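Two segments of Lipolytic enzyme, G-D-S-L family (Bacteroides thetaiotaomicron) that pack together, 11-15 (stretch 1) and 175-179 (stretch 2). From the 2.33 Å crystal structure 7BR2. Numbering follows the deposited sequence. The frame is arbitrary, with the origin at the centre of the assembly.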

# COMPACT_ATOMS: atom_id res chain seq x y z
N GLN A 11 6.67 -9.69 12.91
CA GLN A 11 5.71 -8.67 13.33
C GLN A 11 6.32 -7.68 14.32
O GLN A 11 6.70 -8.05 15.43
CB GLN A 11 4.48 -9.34 13.96
CG GLN A 11 3.50 -8.34 14.60
CD GLN A 11 2.20 -8.98 15.09
OE1 GLN A 11 1.79 -10.03 14.60
NE2 GLN A 11 1.56 -8.35 16.07
N THR A 12 6.38 -6.42 13.90
CA THR A 12 6.77 -5.32 14.77
C THR A 12 5.66 -4.28 14.90
O THR A 12 5.82 -3.31 15.66
CB THR A 12 8.05 -4.64 14.24
OG1 THR A 12 7.79 -4.08 12.94
CG2 THR A 12 9.18 -5.67 14.11
N VAL A 13 4.55 -4.46 14.20
CA VAL A 13 3.43 -3.51 14.17
C VAL A 13 2.14 -4.29 14.34
O VAL A 13 1.89 -5.25 13.60
CB VAL A 13 3.42 -2.69 12.86
CG1 VAL A 13 2.17 -1.80 12.78
CG2 VAL A 13 4.68 -1.85 12.76
N LYS A 14 1.32 -3.91 15.31
CA LYS A 14 0.08 -4.65 15.50
C LYS A 14 -0.84 -4.47 14.30
O LYS A 14 -0.87 -3.38 13.71
CB LYS A 14 -0.67 -4.21 16.76
CG LYS A 14 -0.33 -4.98 18.01
CD LYS A 14 -1.08 -4.37 19.18
CE LYS A 14 -0.53 -3.03 19.63
NZ LYS A 14 -1.25 -2.52 20.83
N PRO A 15 -1.57 -5.51 13.90
CA PRO A 15 -2.51 -5.36 12.79
C PRO A 15 -3.62 -4.37 13.13
O PRO A 15 -3.92 -4.11 14.29
CB PRO A 15 -3.09 -6.77 12.61
CG PRO A 15 -2.74 -7.51 13.89
CD PRO A 15 -1.48 -6.90 14.39
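Stretch 2 175-179: WEFTD

Stretch 2 is extended: its residues 176-179 form a strand, while Trp 175, just before it, belongs to loop. Stretch 1 has no regular helix or strand, and the two backbones do not join as neighbours in a sheet. The closest approaches of their CA atoms are 5.7 Å between Val 13 CA and Glu 176 CA and 6.4 Å between Thr 12 CA and Phe 177 CA. As stretch 1 steps forward from Thr 12 to Val 13, its partner steps back from Phe 177 to Glu 176, so the pairing runs in reverse order, although the two chains cross obliquely and do not lie antiparallel. No direct hydrogen bond links one backbone to the other; each of the two bonds across the contact uses a side chain at one end.

Thr 12 supplies the first. With chi1 in the p well, its hydroxyl donates to a main-chain carbonyl, with Thr 12 OG1 2.9 Å from Phe 177 O. Threonine suits the place because its hydroxyl can give one hydrogen bond and accept another: water 1 donates to the same oxygen, its O lying 2.7 Å from Thr 12 OG1. That water also lies 3.0 Å, O to OG1, from Thr 178 OG1, and so ties the two threonine hydroxyls together. A second water serves the main chain. Its O is 3.0 Å from Thr 12 O, to which it donates, and 3.2 Å from Phe 177 N, from which it accepts. Water 2 thus bridges a carbonyl and an amide that have no direct bond to each other, satisfying both.

Glu 176 supplies the second direct bond and is the residue most covered by the partner stretch. Its CA-to-CB bond points toward stretch 1, and chi1 in m with chi2 in t extends the carboxylate to the backbone beyond Val 13. There Lys 14 N donates to Glu 176 OE1 at 2.8 Å, with an angle of 152° at the hydrogen. The glutamate side chain is long enough to bring a carboxylate oxygen to this main-chain amide, which it satisfies. Glu 176 OE2 is satisfied elsewhere in the structure. The bond to Lys 14 is made by its main-chain N, so it does not depend on the lysine's charge; the side chain merely begins nearby, with Lys 14 CB 3.5 Å from Glu 176 OE1.

Between these polar links lies Val 13, buried and with chi1 in t. Its methyl carbon CG2 comes within 4.0 Å of Thr 178 CB, an apolar contact that suits a branched side chain with no hydrogen-bonding demands of its own. Thr 178 also points toward stretch 1, as expected two residues along a strand from Glu 176, whereas the intervening Phe 177 directs its CA-to-CB bond away. The phenylalanine thus meets stretch 1 through its backbone, offering O to Thr 12 and N to water 2. Gln 11, Pro 15, Trp 175 and Asp 179 lie outside the contact, which buries 262 Å² summed over both sides.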

# COMPACT_ATOMS: atom_id res chain seq x y z
N TRP A 175 6.49 3.32 21.17
CA TRP A 175 5.87 3.27 19.86
C TRP A 175 6.42 2.09 19.07
O TRP A 175 7.54 1.64 19.31
CB TRP A 175 6.12 4.57 19.10
CG TRP A 175 5.62 5.76 19.82
CD1 TRP A 175 4.63 5.78 20.75
CD2 TRP A 175 6.04 7.11 19.63
NE1 TRP A 175 4.43 7.07 21.18
CE2 TRP A 175 5.27 7.91 20.50
CE3 TRP A 175 6.98 7.73 18.80
CZ2 TRP A 175 5.43 9.30 20.58
CZ3 TRP A 175 7.14 9.11 18.88
CH2 TRP A 175 6.36 9.88 19.76
N GLU A 176 5.64 1.63 18.10
CA GLU A 176 6.10 0.57 17.21
C GLU A 176 6.97 1.16 16.10
O GLU A 176 6.93 2.35 15.81
CB GLU A 176 4.92 -0.21 16.63
CG GLU A 176 3.95 -0.70 17.70
CD GLU A 176 2.63 -1.24 17.15
OE1 GLU A 176 2.28 -2.39 17.48
OE2 GLU A 176 1.94 -0.50 16.41
N PHE A 177 7.79 0.30 15.49
CA PHE A 177 8.70 0.74 14.45
C PHE A 177 8.77 -0.31 13.36
O PHE A 177 8.85 -1.51 13.64
CB PHE A 177 10.12 1.00 15.01
CG PHE A 177 11.14 1.32 13.94
CD1 PHE A 177 11.84 0.32 13.27
CD2 PHE A 177 11.41 2.65 13.60
CE1 PHE A 177 12.77 0.62 12.27
CE2 PHE A 177 12.34 2.97 12.61
CZ PHE A 177 13.02 1.95 11.95
N THR A 178 8.77 0.15 12.11
CA THR A 178 9.08 -0.69 10.96
C THR A 178 9.84 0.16 9.95
O THR A 178 9.76 1.38 9.96
CB THR A 178 7.82 -1.28 10.33
OG1 THR A 178 8.19 -2.19 9.29
CG2 THR A 178 6.95 -0.18 9.75
N ASP A 179 10.61 -0.50 9.08
CA ASP A 179 11.51 0.19 8.18
C ASP A 179 11.33 -0.32 6.76
O ASP A 179 11.31 -1.54 6.54
CB ASP A 179 12.96 0.04 8.63
CG ASP A 179 13.94 0.79 7.73
OD1 ASP A 179 13.55 1.83 7.15
OD2 ASP A 179 15.09 0.32 7.60
O HOH W 1 9.30 -4.51 10.77
O HOH W 2 8.04 -2.24 17.35